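Local coordinates for inactive glucansucrase (Lactobacillus reuteri, PDB 5JBD), which belongs to glycoside hydrolase family 70, whose members are built around a TIM barrel, and is an inactive glucansucrase that carries a calcium ion, at residues 450-455 / 509-514; 676-681 / 734-739; 262-267 / 301-306. One frame throughout, in Å; residues are numbered along the deposited sequence.

Interaction 1. Residues 450-455 / 509-514; sequences YAILLS and NLLASV
Ile452 and Ser513 mark the closest approach of the two backbones, with CA atoms 7.6 Å apart, where the axes of helix 450-455 and strand 510-514 pass 9.7 Å from each other and their N-to-C directions differ by 31°. The spacing is too wide for the main chains to meet, and side chains bridge it in two patches. The apolar patch is made by the far end of Ile452. Its CB does not aim straight at the strand, but the branch through CG1 carries CD1 across until it lies 4.4 Å from Leu511 CD1, methyl against methyl, and 4.5 Å from Ser513 CB. Ile452 also touches Val541 on the neighbouring strand 537-542, so the helix faces the sheet rather than a single strand.

One turn further along, the chemistry becomes polar. Ser455 OG and Ser513 OG face each other at 4.2 Å, and a water sits between them, donating to Ser455 OG at 2.6 Å and lying 2.7 Å from Ser513 OG. With chi1 at 59°, the Ser455 hydroxyl is tucked between its own N and carbonyl carbon and turns back along the helix. There it donates to Ala451 O over 2.7 Å, on a lone pair in the carbonyl plane with a C=O...OG angle of 145°. Ser513 OG has a further hydrogen bond with Gln501 NE2, from the adjoining strand 501-505.

Helix 446-455 leads into barrel strand 460-464, whereas strand 510-515 belongs to a separate antiparallel sheet, probably domain C, whose chain is inserted between barrel strands 460-464 and 652-654. At this buried junction of barrel and sheet, the chemistry implies that hydroxyl groups can be accommodated without a direct bond: one water links them, and each serine keeps another partner on its own side.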
ATOM      1  N   TYR A 450      -8.085  22.034  -6.317  1.00 22.81           N
ATOM      2  CA  TYR A 450      -7.876  21.591  -7.704  1.00 22.78           C
ATOM      3  C   TYR A 450      -7.527  22.717  -8.677  1.00 21.76           C
ATOM      4  O   TYR A 450      -6.755  22.509  -9.621  1.00 22.38           O
ATOM      5  CB  TYR A 450      -9.089  20.790  -8.229  1.00 22.74           C
ATOM      6  CG  TYR A 450      -8.987  19.315  -7.934  1.00 23.21           C
ATOM      7  CD1 TYR A 450      -8.175  18.494  -8.717  1.00 22.36           C
ATOM      8  CD2 TYR A 450      -9.673  18.735  -6.859  1.00 23.32           C
ATOM      9  CE1 TYR A 450      -8.057  17.136  -8.447  1.00 23.79           C
ATOM     10  CE2 TYR A 450      -9.557  17.375  -6.579  1.00 24.24           C
ATOM     11  CZ  TYR A 450      -8.752  16.579  -7.373  1.00 23.27           C
ATOM     12  OH  TYR A 450      -8.612  15.235  -7.111  1.00 23.35           O
ATOM     13  N   ALA A 451      -8.113  23.896  -8.485  1.00 21.56           N
ATOM     14  CA  ALA A 451      -7.809  25.040  -9.356  1.00 21.30           C
ATOM     15  C   ALA A 451      -6.328  25.424  -9.270  1.00 20.55           C
ATOM     16  O   ALA A 451      -5.714  25.756 -10.293  1.00 20.37           O
ATOM     17  CB  ALA A 451      -8.679  26.230  -9.015  1.00 22.47           C
ATOM     18  N   ILE A 452      -5.766  25.358  -8.063  1.00 19.50           N
ATOM     19  CA  ILE A 452      -4.338  25.573  -7.854  1.00 20.75           C
ATOM     20  C   ILE A 452      -3.528  24.430  -8.474  1.00 21.55           C
ATOM     21  O   ILE A 452      -2.614  24.673  -9.278  1.00 20.65           O
ATOM     22  CB  ILE A 452      -3.997  25.729  -6.337  1.00 20.85           C
ATOM     23  CG1 ILE A 452      -4.612  27.014  -5.751  1.00 22.46           C
ATOM     24  CG2 ILE A 452      -2.491  25.668  -6.088  1.00 21.13           C
ATOM     25  CD1 ILE A 452      -4.000  28.317  -6.254  1.00 22.52           C
ATOM     26  N   LEU A 453      -3.875  23.185  -8.114  1.00 21.44           N
ATOM     27  CA  LEU A 453      -3.172  22.015  -8.627  1.00 20.71           C
ATOM     28  C   LEU A 453      -3.098  22.000 -10.167  1.00 21.27           C
ATOM     29  O   LEU A 453      -2.039  21.743 -10.740  1.00 19.69           O
ATOM     30  CB  LEU A 453      -3.828  20.714  -8.149  1.00 22.00           C
ATOM     31  CG  LEU A 453      -2.930  19.473  -8.350  1.00 22.94           C
ATOM     32  CD1 LEU A 453      -2.020  19.279  -7.152  1.00 22.97           C
ATOM     33  CD2 LEU A 453      -3.761  18.218  -8.582  1.00 24.70           C
ATOM     34  N   LEU A 454      -4.212  22.280 -10.820  1.00 21.83           N
ATOM     35  CA  LEU A 454      -4.302  22.146 -12.271  1.00 22.34           C
ATOM     36  C   LEU A 454      -3.750  23.331 -13.064  1.00 22.50           C
ATOM     37  O   LEU A 454      -3.594  23.229 -14.282  1.00 21.70           O
ATOM     38  CB  LEU A 454      -5.744  21.846 -12.672  1.00 22.56           C
ATOM     39  CG  LEU A 454      -6.251  20.478 -12.150  1.00 23.32           C
ATOM     40  CD1 LEU A 454      -7.756  20.355 -12.333  1.00 22.55           C
ATOM     41  CD2 LEU A 454      -5.549  19.309 -12.834  1.00 23.56           C
ATOM     42  N   SER A 455      -3.494  24.454 -12.400  1.00 22.95           N
ATOM     43  CA  SER A 455      -2.875  25.625 -13.040  1.00 23.31           C
ATOM     44  C   SER A 455      -1.383  25.746 -12.718  1.00 22.35           C
ATOM     45  O   SER A 455      -0.692  26.538 -13.355  1.00 21.98           O
ATOM     46  CB  SER A 455      -3.617  26.913 -12.651  1.00 23.49           C
ATOM     47  OG  SER A 455      -3.613  27.129 -11.247  1.00 23.37           O
ATOM     48  N   ASN A 509      -5.189  37.423   2.673  1.00 26.60           N
ATOM     49  CA  ASN A 509      -5.806  36.102   2.550  1.00 28.02           C
ATOM     50  C   ASN A 509      -6.269  35.723   1.143  1.00 27.54           C
ATOM     51  O   ASN A 509      -7.017  34.763   0.996  1.00 26.86           O
ATOM     52  CB  ASN A 509      -6.985  36.013   3.527  1.00 29.36           C
ATOM     53  CG  ASN A 509      -6.583  36.363   4.942  1.00 31.31           C
ATOM     54  OD1 ASN A 509      -5.707  35.729   5.524  1.00 33.31           O
ATOM     55  ND2 ASN A 509      -7.173  37.411   5.481  1.00 31.34           N
ATOM     56  N   LEU A 510      -5.786  36.420   0.113  1.00 24.96           N
ATOM     57  CA  LEU A 510      -6.228  36.184  -1.262  1.00 23.97           C
ATOM     58  C   LEU A 510      -5.042  36.282  -2.205  1.00 23.68           C
ATOM     59  O   LEU A 510      -4.269  37.235  -2.112  1.00 22.44           O
ATOM     60  CB  LEU A 510      -7.280  37.225  -1.647  1.00 25.15           C
ATOM     61  CG  LEU A 510      -7.834  37.241  -3.086  1.00 25.36           C
ATOM     62  CD1 LEU A 510      -8.835  36.115  -3.294  1.00 25.76           C
ATOM     63  CD2 LEU A 510      -8.495  38.575  -3.354  1.00 26.39           C
ATOM     64  N   LEU A 511      -4.907  35.318  -3.124  1.00 23.23           N
ATOM     65  CA  LEU A 511      -3.887  35.418  -4.158  1.00 22.57           C
ATOM     66  C   LEU A 511      -4.417  35.188  -5.561  1.00 22.13           C
ATOM     67  O   LEU A 511      -5.507  34.627  -5.743  1.00 22.84           O
ATOM     68  CB  LEU A 511      -2.722  34.492  -3.835  1.00 24.37           C
ATOM     69  CG  LEU A 511      -2.827  32.975  -3.983  1.00 25.88           C
ATOM     70  CD1 LEU A 511      -2.866  32.518  -5.441  1.00 24.89           C
ATOM     71  CD2 LEU A 511      -1.631  32.345  -3.283  1.00 26.47           C
ATOM     72  N   ALA A 512      -3.625  35.641  -6.533  1.00 20.45           N
ATOM     73  CA  ALA A 512      -3.836  35.407  -7.962  1.00 19.31           C
ATOM     74  C   ALA A 512      -2.679  34.567  -8.483  1.00 20.03           C
ATOM     75  O   ALA A 512      -1.497  34.909  -8.261  1.00 20.25           O
ATOM     76  CB  ALA A 512      -3.922  36.730  -8.713  1.00 19.70           C
ATOM     77  N   SER A 513      -3.016  33.432  -9.094  1.00 20.12           N
ATOM     78  CA  SER A 513      -2.049  32.554  -9.759  1.00 19.63           C
ATOM     79  C   SER A 513      -2.323  32.652 -11.249  1.00 20.46           C
ATOM     80  O   SER A 513      -3.408  32.300 -11.697  1.00 21.13           O
ATOM     81  CB  SER A 513      -2.200  31.115  -9.282  1.00 18.83           C
ATOM     82  OG  SER A 513      -1.189  30.306  -9.849  1.00 18.16           O
ATOM     83  N   VAL A 514      -1.345  33.184 -11.987  1.00 20.36           N
ATOM     84  CA  VAL A 514      -1.507  33.525 -13.393  1.00 21.75           C
ATOM     85  C   VAL A 514      -0.544  32.693 -14.229  1.00 22.40           C
ATOM     86  O   VAL A 514       0.645  32.619 -13.893  1.00 22.20           O
ATOM     87  CB  VAL A 514      -1.232  35.025 -13.640  1.00 22.09           C
ATOM     88  CG1 VAL A 514      -1.169  35.342 -15.131  1.00 23.17           C
ATOM     89  CG2 VAL A 514      -2.332  35.875 -12.986  1.00 22.65           C
TER
HETATM   90  O   HOH W   1      -1.889  27.734  -9.345  1.00 20.25           O

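Interaction 2. Residues 676-681 / 734-739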
ATOM      1  N   LYS A 676     -15.192   1.089 -21.718  1.00 33.54           N
ATOM      2  CA  LYS A 676     -16.373   1.745 -22.288  1.00 38.27           C
ATOM      3  C   LYS A 676     -16.258   3.288 -22.266  1.00 35.78           C
ATOM      4  O   LYS A 676     -16.742   3.967 -23.177  1.00 35.87           O
ATOM      5  CB  LYS A 676     -17.624   1.289 -21.532  1.00 42.65           C
ATOM      6  CG  LYS A 676     -18.947   1.689 -22.162  1.00 49.50           C
ATOM      7  CD  LYS A 676     -20.116   1.215 -21.299  1.00 53.32           C
ATOM      8  CE  LYS A 676     -21.394   2.007 -21.548  1.00 57.06           C
ATOM      9  NZ  LYS A 676     -22.251   1.377 -22.589  1.00 59.43           N
ATOM     10  N   ASN A 677     -15.592   3.824 -21.245  1.00 34.81           N
ATOM     11  CA  ASN A 677     -15.449   5.280 -21.046  1.00 34.41           C
ATOM     12  C   ASN A 677     -14.111   5.875 -21.512  1.00 33.01           C
ATOM     13  O   ASN A 677     -13.776   7.003 -21.173  1.00 33.28           O
ATOM     14  CB  ASN A 677     -15.680   5.599 -19.563  1.00 34.60           C
ATOM     15  CG  ASN A 677     -17.137   5.488 -19.174  1.00 36.20           C
ATOM     16  OD1 ASN A 677     -17.903   6.407 -19.421  1.00 39.51           O
ATOM     17  ND2 ASN A 677     -17.523   4.368 -18.574  1.00 35.68           N
ATOM     18  N   ALA A 678     -13.358   5.141 -22.323  1.00 32.95           N
ATOM     19  CA  ALA A 678     -12.007   5.564 -22.696  1.00 32.72           C
ATOM     20  C   ALA A 678     -11.966   6.972 -23.294  1.00 33.29           C
ATOM     21  O   ALA A 678     -11.058   7.759 -22.989  1.00 32.83           O
ATOM     22  CB  ALA A 678     -11.387   4.557 -23.664  1.00 33.54           C
ATOM     23  N   SER A 679     -12.951   7.292 -24.135  1.00 33.27           N
ATOM     24  CA  SER A 679     -13.014   8.609 -24.793  1.00 34.72           C
ATOM     25  C   SER A 679     -13.252   9.753 -23.806  1.00 33.27           C
ATOM     26  O   SER A 679     -12.744  10.850 -24.016  1.00 32.96           O
ATOM     27  CB  SER A 679     -14.113   8.650 -25.871  1.00 37.43           C
ATOM     28  OG  SER A 679     -13.774   7.840 -26.978  1.00 40.72           O
ATOM     29  N   LEU A 680     -14.022   9.488 -22.748  1.00 31.96           N
ATOM     30  CA  LEU A 680     -14.224  10.463 -21.671  1.00 32.66           C
ATOM     31  C   LEU A 680     -12.894  10.898 -21.057  1.00 29.29           C
ATOM     32  O   LEU A 680     -12.643  12.094 -20.901  1.00 27.34           O
ATOM     33  CB  LEU A 680     -15.154   9.911 -20.572  1.00 32.37           C
ATOM     34  CG  LEU A 680     -15.397  10.829 -19.356  1.00 33.91           C
ATOM     35  CD1 LEU A 680     -15.943  12.198 -19.780  1.00 35.05           C
ATOM     36  CD2 LEU A 680     -16.331  10.157 -18.366  1.00 32.78           C
ATOM     37  N   PHE A 681     -12.023   9.936 -20.738  1.00 28.00           N
ATOM     38  CA  PHE A 681     -10.746  10.280 -20.073  1.00 26.96           C
ATOM     39  C   PHE A 681      -9.882  11.175 -20.973  1.00 26.12           C
ATOM     40  O   PHE A 681      -9.248  12.132 -20.502  1.00 25.63           O
ATOM     41  CB  PHE A 681      -9.982   9.019 -19.644  1.00 27.22           C
ATOM     42  CG  PHE A 681     -10.777   8.096 -18.751  1.00 27.40           C
ATOM     43  CD1 PHE A 681     -11.221   8.522 -17.510  1.00 27.30           C
ATOM     44  CD2 PHE A 681     -11.084   6.807 -19.156  1.00 27.39           C
ATOM     45  CE1 PHE A 681     -11.963   7.685 -16.689  1.00 26.67           C
ATOM     46  CE2 PHE A 681     -11.816   5.954 -18.337  1.00 28.15           C
ATOM     47  CZ  PHE A 681     -12.260   6.399 -17.098  1.00 28.32           C
ATOM     48  N   ILE A 734      -6.488  -1.717 -21.390  1.00 27.42           N
ATOM     49  CA  ILE A 734      -5.258  -0.984 -21.727  1.00 27.16           C
ATOM     50  C   ILE A 734      -5.268  -0.585 -23.208  1.00 27.32           C
ATOM     51  O   ILE A 734      -4.931   0.557 -23.553  1.00 27.28           O
ATOM     52  CB  ILE A 734      -3.994  -1.786 -21.365  1.00 26.93           C
ATOM     53  CG1 ILE A 734      -3.888  -1.918 -19.846  1.00 26.78           C
ATOM     54  CG2 ILE A 734      -2.738  -1.101 -21.913  1.00 28.81           C
ATOM     55  CD1 ILE A 734      -2.907  -2.957 -19.375  1.00 27.72           C
ATOM     56  N   ALA A 735      -5.670  -1.517 -24.069  1.00 28.37           N
ATOM     57  CA  ALA A 735      -5.747  -1.261 -25.522  1.00 29.91           C
ATOM     58  C   ALA A 735      -6.749  -0.159 -25.853  1.00 29.69           C
ATOM     59  O   ALA A 735      -6.478   0.696 -26.703  1.00 27.12           O
ATOM     60  CB  ALA A 735      -6.098  -2.528 -26.274  1.00 31.10           C
ATOM     61  N   ALA A 736      -7.899  -0.183 -25.175  1.00 30.11           N
ATOM     62  CA  ALA A 736      -8.916   0.862 -25.347  1.00 29.60           C
ATOM     63  C   ALA A 736      -8.399   2.247 -24.932  1.00 28.08           C
ATOM     64  O   ALA A 736      -8.628   3.227 -25.636  1.00 27.01           O
ATOM     65  CB  ALA A 736     -10.185   0.510 -24.577  1.00 30.92           C
ATOM     66  N   LEU A 737      -7.679   2.319 -23.819  1.00 26.16           N
ATOM     67  CA  LEU A 737      -7.061   3.578 -23.394  1.00 26.60           C
ATOM     68  C   LEU A 737      -5.992   4.032 -24.396  1.00 27.26           C
ATOM     69  O   LEU A 737      -5.920   5.210 -24.735  1.00 25.65           O
ATOM     70  CB  LEU A 737      -6.464   3.445 -21.992  1.00 25.62           C
ATOM     71  CG  LEU A 737      -7.504   3.223 -20.880  1.00 25.71           C
ATOM     72  CD1 LEU A 737      -6.839   2.775 -19.598  1.00 24.46           C
ATOM     73  CD2 LEU A 737      -8.330   4.482 -20.634  1.00 26.66           C
ATOM     74  N   HIS A 738      -5.173   3.086 -24.874  1.00 27.52           N
ATOM     75  CA  HIS A 738      -4.197   3.382 -25.920  1.00 27.45           C
ATOM     76  C   HIS A 738      -4.868   3.924 -27.180  1.00 28.41           C
ATOM     77  O   HIS A 738      -4.395   4.898 -27.751  1.00 27.83           O
ATOM     78  CB  HIS A 738      -3.375   2.141 -26.293  1.00 28.30           C
ATOM     79  CG  HIS A 738      -2.297   1.805 -25.312  1.00 26.83           C
ATOM     80  ND1 HIS A 738      -1.749   0.546 -25.234  1.00 26.75           N
ATOM     81  CD2 HIS A 738      -1.647   2.559 -24.391  1.00 26.61           C
ATOM     82  CE1 HIS A 738      -0.825   0.531 -24.295  1.00 27.01           C
ATOM     83  NE2 HIS A 738      -0.749   1.737 -23.761  1.00 26.98           N
ATOM     84  N   LYS A 739      -5.980   3.309 -27.582  1.00 30.57           N
ATOM     85  CA  LYS A 739      -6.752   3.752 -28.762  1.00 32.90           C
ATOM     86  C   LYS A 739      -7.231   5.218 -28.615  1.00 31.70           C
ATOM     87  O   LYS A 739      -7.188   6.015 -29.572  1.00 29.99           O
ATOM     88  CB  LYS A 739      -7.938   2.795 -28.982  1.00 36.05           C
ATOM     89  CG  LYS A 739      -8.620   2.855 -30.349  1.00 42.31           C
ATOM     90  CD  LYS A 739      -9.583   1.667 -30.512  1.00 47.80           C
ATOM     91  CE  LYS A 739     -10.020   1.391 -31.951  1.00 53.79           C
ATOM     92  NZ  LYS A 739     -10.149   2.619 -32.793  1.00 55.08           N
TER
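Beside the point where Ala678 and Phe681 meet Leu737, the carbonyl O of Asn677 receives two weak backbone hydrogen bonds, from Leu680 N at 3.0 Å and from Phe681 N at 3.4 Å. They start helix 678-683 straight after helix 670-676, with Asn677 as the break. The setting is the outer helical layer of the TIM barrel: helices 678-683 and 727-739 lead into strands 688-691 and 743-748, which are neighbours in the parallel sheet.

Small side chains bring the backbones close together, the CA atoms of Ala678 and Leu737 being 5.4 Å apart. Ala678 points its methyl at the opposing helix, where CB rests 3.6 Å from Ala736 O and 4.3 Å from Ala736 CB. Leu737 does not start out toward its partners. Its CG stands beside the backbone N, anti to the carbonyl carbon (chi1 -66°), and from there the CD2 branch reaches over to Ala678 CB and Phe681.

Leu737 CD2 meets the Phe681 ring obliquely. On the barrel side, the ring meets Phe689 of strand 688-691 edge-to-face, while Leu737 packs on Val744 of strand 743-748, so both side chains also reach the barrel wall. The ring and the leucine come nearest at Phe681 CD2 and Leu737 CD2, 3.9 Å apart.

Interaction 3. Residues 262-267 / 301-306; sequences LLNYGK and NDMYHT
The C-terminal end of helix 291-304 meets the break between helices 249-263 and 265-269, with Met303 and Tyr304 reaching toward Leu263 and Asn264. The tyrosine hydroxyl comes down on the leucine, its OH 3.6 Å from Leu263 CB. Leu263 CD1 lies near the plane of the ring at its edge, 4.2 Å from Tyr304 CE2, and is also 3.9 Å from Met303 SD. These helices belong to the barrel's outer layer: helix 249-263 precedes strand 279-282 and helix 291-304 follows it, and Leu263 packs on Phe280 of that strand.

Met303 bends at its last torsion (chi3 71°), which sets CE 3.7 Å from Asn264 ND2, the two side chains approaching from opposite directions. That amide nitrogen has its hydrogen bond with Tyr260 O, one turn back along helix 249-263. On its other branch, Asn264 OD1 accepts from a water at 2.9 Å, and the same water is 2.6 Å from Tyr304 OH. The Tyr304 ring has Met303 CB over the centre of one face, 3.8 Å above the plane, and stacks with the ring of His316.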
ATOM      1  N   LEU A 262       5.199  -6.876 -16.948  1.00 26.11           N
ATOM      2  CA  LEU A 262       4.149  -5.853 -16.922  1.00 25.01           C
ATOM      3  C   LEU A 262       4.214  -4.923 -18.142  1.00 25.20           C
ATOM      4  O   LEU A 262       3.177  -4.560 -18.694  1.00 24.91           O
ATOM      5  CB  LEU A 262       4.199  -5.068 -15.617  1.00 24.50           C
ATOM      6  CG  LEU A 262       3.854  -5.893 -14.367  1.00 23.53           C
ATOM      7  CD1 LEU A 262       4.221  -5.114 -13.132  1.00 23.63           C
ATOM      8  CD2 LEU A 262       2.384  -6.312 -14.336  1.00 23.76           C
ATOM      9  N   LEU A 263       5.427  -4.610 -18.597  1.00 25.11           N
ATOM     10  CA  LEU A 263       5.626  -3.745 -19.765  1.00 25.29           C
ATOM     11  C   LEU A 263       5.286  -4.423 -21.093  1.00 26.01           C
ATOM     12  O   LEU A 263       5.231  -3.742 -22.124  1.00 25.94           O
ATOM     13  CB  LEU A 263       7.070  -3.204 -19.814  1.00 25.69           C
ATOM     14  CG  LEU A 263       7.511  -2.217 -18.720  1.00 24.18           C
ATOM     15  CD1 LEU A 263       9.035  -2.120 -18.659  1.00 24.88           C
ATOM     16  CD2 LEU A 263       6.913  -0.825 -18.905  1.00 24.89           C
ATOM     17  N   ASN A 264       5.064  -5.746 -21.065  1.00 25.58           N
ATOM     18  CA  ASN A 264       4.648  -6.524 -22.222  1.00 26.44           C
ATOM     19  C   ASN A 264       3.467  -7.474 -21.907  1.00 26.89           C
ATOM     20  O   ASN A 264       3.307  -8.501 -22.572  1.00 25.80           O
ATOM     21  CB  ASN A 264       5.858  -7.331 -22.720  1.00 26.94           C
ATOM     22  CG  ASN A 264       6.944  -6.441 -23.273  1.00 25.91           C
ATOM     23  OD1 ASN A 264       6.849  -5.975 -24.396  1.00 26.57           O
ATOM     24  ND2 ASN A 264       7.956  -6.175 -22.476  1.00 25.57           N
ATOM     25  N   TYR A 265       2.635  -7.099 -20.931  1.00 25.84           N
ATOM     26  CA  TYR A 265       1.622  -8.003 -20.341  1.00 26.97           C
ATOM     27  C   TYR A 265       0.753  -8.762 -21.357  1.00 29.13           C
ATOM     28  O   TYR A 265       0.731 -10.009 -21.371  1.00 29.64           O
ATOM     29  CB  TYR A 265       0.740  -7.250 -19.331  1.00 27.17           C
ATOM     30  CG  TYR A 265      -0.337  -8.120 -18.723  1.00 26.81           C
ATOM     31  CD1 TYR A 265      -0.011  -9.116 -17.807  1.00 27.84           C
ATOM     32  CD2 TYR A 265      -1.670  -7.979 -19.091  1.00 27.30           C
ATOM     33  CE1 TYR A 265      -0.977  -9.946 -17.267  1.00 27.43           C
ATOM     34  CE2 TYR A 265      -2.657  -8.786 -18.532  1.00 28.08           C
ATOM     35  CZ  TYR A 265      -2.299  -9.764 -17.617  1.00 28.28           C
ATOM     36  OH  TYR A 265      -3.244 -10.605 -17.089  1.00 28.97           O
ATOM     37  N   GLY A 266       0.025  -8.031 -22.190  1.00 30.33           N
ATOM     38  CA  GLY A 266      -0.887  -8.660 -23.148  1.00 31.61           C
ATOM     39  C   GLY A 266      -0.172  -9.599 -24.127  1.00 34.12           C
ATOM     40  O   GLY A 266      -0.626 -10.728 -24.370  1.00 31.37           O
ATOM     41  N   LYS A 267       0.944  -9.129 -24.689  1.00 35.55           N
ATOM     42  CA  LYS A 267       1.732  -9.938 -25.637  1.00 37.20           C
ATOM     43  C   LYS A 267       2.178 -11.241 -25.004  1.00 35.32           C
ATOM     44  O   LYS A 267       2.059 -12.287 -25.606  1.00 35.52           O
ATOM     45  CB  LYS A 267       2.954  -9.170 -26.149  1.00 40.41           C
ATOM     46  CG  LYS A 267       2.581  -8.137 -27.191  1.00 45.52           C
ATOM     47  CD  LYS A 267       3.733  -7.502 -27.927  1.00 50.43           C
ATOM     48  CE  LYS A 267       3.225  -6.689 -29.123  1.00 51.94           C
ATOM     49  NZ  LYS A 267       4.269  -5.842 -29.756  1.00 52.30           N
ATOM     50  N   ASN A 301      15.408   2.440 -19.874  1.00 25.90           N
ATOM     51  CA  ASN A 301      16.339   3.080 -20.824  1.00 28.10           C
ATOM     52  C   ASN A 301      16.912   2.091 -21.859  1.00 27.61           C
ATOM     53  O   ASN A 301      17.039   2.424 -23.040  1.00 26.85           O
ATOM     54  CB  ASN A 301      17.479   3.821 -20.105  1.00 28.54           C
ATOM     55  CG  ASN A 301      18.328   4.658 -21.056  1.00 29.79           C
ATOM     56  OD1 ASN A 301      17.802   5.350 -21.932  1.00 27.22           O
ATOM     57  ND2 ASN A 301      19.646   4.581 -20.902  1.00 31.56           N
ATOM     58  N   ASP A 302      17.263   0.892 -21.419  1.00 27.66           N
ATOM     59  CA  ASP A 302      17.703  -0.163 -22.355  1.00 28.66           C
ATOM     60  C   ASP A 302      16.634  -0.506 -23.390  1.00 29.16           C
ATOM     61  O   ASP A 302      16.931  -0.637 -24.581  1.00 30.38           O
ATOM     62  CB  ASP A 302      18.085  -1.428 -21.581  1.00 27.95           C
ATOM     63  CG  ASP A 302      19.421  -1.309 -20.891  1.00 28.87           C
ATOM     64  OD1 ASP A 302      20.120  -0.282 -21.088  1.00 29.11           O
ATOM     65  OD2 ASP A 302      19.763  -2.252 -20.139  1.00 29.04           O
ATOM     66  N   MET A 303      15.398  -0.649 -22.917  1.00 29.22           N
ATOM     67  CA  MET A 303      14.286  -1.073 -23.764  1.00 30.34           C
ATOM     68  C   MET A 303      13.804   0.041 -24.694  1.00 29.39           C
ATOM     69  O   MET A 303      13.501  -0.215 -25.860  1.00 30.02           O
ATOM     70  CB  MET A 303      13.110  -1.563 -22.901  1.00 31.17           C
ATOM     71  CG  MET A 303      13.336  -2.893 -22.173  1.00 31.63           C
ATOM     72  SD  MET A 303      12.000  -3.271 -20.993  1.00 33.10           S
ATOM     73  CE  MET A 303      10.688  -3.641 -22.159  1.00 33.42           C
ATOM     74  N   TYR A 304      13.718   1.267 -24.173  1.00 28.89           N
ATOM     75  CA  TYR A 304      13.053   2.369 -24.866  1.00 29.41           C
ATOM     76  C   TYR A 304      13.886   3.644 -25.131  1.00 30.18           C
ATOM     77  O   TYR A 304      13.363   4.582 -25.727  1.00 31.32           O
ATOM     78  CB  TYR A 304      11.800   2.757 -24.059  1.00 30.33           C
ATOM     79  CG  TYR A 304      10.856   1.597 -23.732  1.00 29.82           C
ATOM     80  CD1 TYR A 304      10.253   0.850 -24.747  1.00 31.01           C
ATOM     81  CD2 TYR A 304      10.525   1.279 -22.401  1.00 28.88           C
ATOM     82  CE1 TYR A 304       9.374  -0.199 -24.443  1.00 30.44           C
ATOM     83  CE2 TYR A 304       9.652   0.236 -22.094  1.00 28.03           C
ATOM     84  CZ  TYR A 304       9.075  -0.496 -23.112  1.00 27.96           C
ATOM     85  OH  TYR A 304       8.188  -1.519 -22.799  1.00 27.03           O
ATOM     86  N   HIS A 305      15.126   3.716 -24.648  1.00 29.58           N
ATOM     87  CA  HIS A 305      16.021   4.848 -24.915  1.00 29.81           C
ATOM     88  C   HIS A 305      15.423   6.183 -24.434  1.00 28.19           C
ATOM     89  O   HIS A 305      15.155   7.115 -25.203  1.00 25.29           O
ATOM     90  CB  HIS A 305      16.404   4.869 -26.382  1.00 33.14           C
ATOM     91  CG  HIS A 305      16.855   3.546 -26.884  1.00 37.65           C
ATOM     92  ND1 HIS A 305      18.053   2.982 -26.508  1.00 41.74           N
ATOM     93  CD2 HIS A 305      16.252   2.652 -27.701  1.00 40.46           C
ATOM     94  CE1 HIS A 305      18.187   1.811 -27.104  1.00 43.95           C
ATOM     95  NE2 HIS A 305      17.107   1.587 -27.832  1.00 43.80           N
ATOM     96  N   THR A 306      15.233   6.224 -23.128  1.00 26.72           N
ATOM     97  CA  THR A 306      14.547   7.307 -22.444  1.00 27.16           C
ATOM     98  C   THR A 306      15.505   8.439 -22.056  1.00 25.34           C
ATOM     99  O   THR A 306      15.145   9.602 -22.157  1.00 24.67           O
ATOM    100  CB  THR A 306      13.871   6.787 -21.169  1.00 27.44           C
ATOM    101  OG1 THR A 306      14.820   6.045 -20.407  1.00 28.23           O
ATOM    102  CG2 THR A 306      12.704   5.883 -21.516  1.00 27.95           C
TER
HETATM  103  O   HOH W   2       7.850  -3.261 -24.700  1.00 31.72           O

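In the fold
All three contacts involve helices of the barrel's outer layer; interaction 1 joins a helix to a sheet, interactions 2 and 3 join helix to helix. Interaction 1 is buried and ties a barrel helix to the antiparallel sheet beside it, probably of domain C; interaction 2, also buried, joins helices that lead into neighbouring strands; interaction 3 is only partly buried. Chemistry varies with place: interaction 2 is apolar between its side chains, whereas the other two pair an apolar patch with a bridging water. Interactions 2 and 3 lie near each other, with nearest atoms about 5 Å apart, and His738 bonds to Asp278 just before strand 279-282, on which Leu263 packs. Interaction 1 is more remote, its centre 37 Å from that of interaction 3.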